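Local coordinates for protein STU0660 (Streptococcus thermophilus, PDB 3ZTH) that is a large Csn2 protein that binds DNA and takes part in CRISPR-mediated bacterial immunity, at the interface of chains A and B. Residues are numbered along the deposited sequence; one frame, centred on the assembly and turned at random. Chains: chain A/B, STU0660.

The interface of chains A and B. Residues chain A 179, 182-183, 186; chain B 135-138.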
loop_
_atom_site.group_PDB
_atom_site.type_symbol
_atom_site.label_atom_id
_atom_site.label_comp_id
_atom_site.label_asym_id
_atom_site.label_seq_id
_atom_site.Cartn_x
_atom_site.Cartn_y
_atom_site.Cartn_z
ATOM N N ASP A 179 16.161 1.916 36.060
ATOM C CA ASP A 179 16.377 3.198 35.382
ATOM C C ASP A 179 15.353 3.394 34.277
ATOM O O ASP A 179 14.911 4.522 34.027
ATOM C CB ASP A 179 17.774 3.294 34.767
ATOM C CG ASP A 179 18.869 3.440 35.810
ATOM O OD1 ASP A 179 18.715 4.263 36.741
ATOM O OD2 ASP A 179 19.893 2.738 35.686
ATOM N N SER A 182 12.342 4.663 35.955
ATOM C CA SER A 182 12.593 6.011 36.450
ATOM C C SER A 182 12.551 7.056 35.341
ATOM O O SER A 182 11.904 8.102 35.483
ATOM C CB SER A 182 13.938 6.059 37.163
ATOM O OG SER A 182 13.925 5.183 38.270
ATOM N N LEU A 183 13.239 6.780 34.237
ATOM C CA LEU A 183 13.244 7.713 33.116
ATOM C C LEU A 183 11.813 7.913 32.623
ATOM O O LEU A 183 11.389 9.041 32.354
ATOM C CB LEU A 183 14.126 7.183 31.985
ATOM C CG LEU A 183 15.625 7.272 32.277
ATOM C CD1 LEU A 183 16.409 6.530 31.205
ATOM C CD2 LEU A 183 16.049 8.740 32.346
ATOM N N GLU A 186 9.876 10.012 35.071
ATOM C CA GLU A 186 10.347 11.389 34.998
ATOM C C GLU A 186 9.704 12.121 33.827
ATOM O O GLU A 186 9.294 13.280 33.954
ATOM C CB GLU A 186 11.850 11.432 34.816
ATOM C CG GLU A 186 12.637 11.496 36.081
ATOM C CD GLU A 186 13.931 12.227 35.851
ATOM O OE1 GLU A 186 13.864 13.437 35.527
ATOM O OE2 GLU A 186 15.005 11.598 35.975
ATOM N N LEU B 135 16.070 14.549 31.769
ATOM C CA LEU B 135 15.736 13.201 32.186
ATOM C C LEU B 135 16.992 12.396 32.481
ATOM O O LEU B 135 17.555 11.755 31.592
ATOM C CB LEU B 135 14.902 12.513 31.103
ATOM C CG LEU B 135 13.571 13.203 30.802
ATOM C CD1 LEU B 135 12.746 12.339 29.868
ATOM C CD2 LEU B 135 12.813 13.455 32.096
ATOM N N ASN B 136 17.429 12.449 33.737
ATOM C CA ASN B 136 18.615 11.730 34.185
ATOM C C ASN B 136 18.246 10.894 35.394
ATOM O O ASN B 136 17.627 11.383 36.331
ATOM C CB ASN B 136 19.736 12.691 34.600
ATOM C CG ASN B 136 19.581 14.073 33.999
ATOM O OD1 ASN B 136 19.586 14.245 32.774
ATOM N ND2 ASN B 136 19.444 15.077 34.865
ATOM N N CYS B 137 18.639 9.632 35.365
ATOM C CA CYS B 137 18.370 8.714 36.458
ATOM C C CYS B 137 19.629 7.876 36.584
ATOM O O CYS B 137 20.098 7.313 35.598
ATOM C CB CYS B 137 17.157 7.851 36.115
ATOM S SG CYS B 137 15.631 8.837 35.878
ATOM N N GLY B 138 20.190 7.804 37.783
ATOM C CA GLY B 138 21.418 7.053 37.943
ATOM C C GLY B 138 22.473 7.738 37.092
ATOM O O GLY B 138 22.650 8.956 37.192
#
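B:Cys137 puts its thiol onto one face of helix 177-192 of chain A, among A:Ser182, A:Leu183 and A:Glu186. This is part of a two-fold symmetric interface between two copies of the protein. Chain B brings the short strand 136-137, part of an arm that reaches across to the body of chain A. The deposited assembly holds four copies, and this pairing may belong to the working oligomer, which the structure alone does not show.

Apolar contacts carry much of the patch. B:Cys137 hides 83 Å² of its surface here. With chi1 at -62°, its sulfur is opposite the residue's own carbonyl carbon and is brought toward the helix. SG lies 3.5 Å from A:Ser182 CB, so the serine touches it with its methylene and not its hydroxyl. From the next position on the helix, A:Leu183 CD2 meets the same SG at 3.6 Å. The side chains of B:Leu135 and A:Glu186 run alongside each other, pointing opposite ways, with CD2 of the leucine 3.5 Å from CB of the glutamate.

Methyl groups also touch oxygens in van der Waals contact. A:Leu183 CD2 packs on the carbonyl oxygen of B:Leu135. CD2 of B:Leu135 lies 3.6 Å from the carboxylate oxygen OE1 of A:Glu186.

The polar contacts are less clear. OE2 of A:Glu186 comes to 2.7 Å from the backbone O of B:Asn136. Both atoms normally accept, so this is a clash unless the carboxyl group carries a proton, which is not seen. OE2 also lies 2.8 Å from SG of B:Cys137. This is short for a thiol and an oxygen, and the placement of the carboxylate is therefore doubtful.

Near B:Gly138, in the loop that follows strand 136-137 of chain B, the carboxylate of A:Asp179 makes loose approaches to the backbone, neither of them a hydrogen bond. Its OD1 is 3.5 Å from O of B:Cys137 and 4.0 Å from N of B:Gly138.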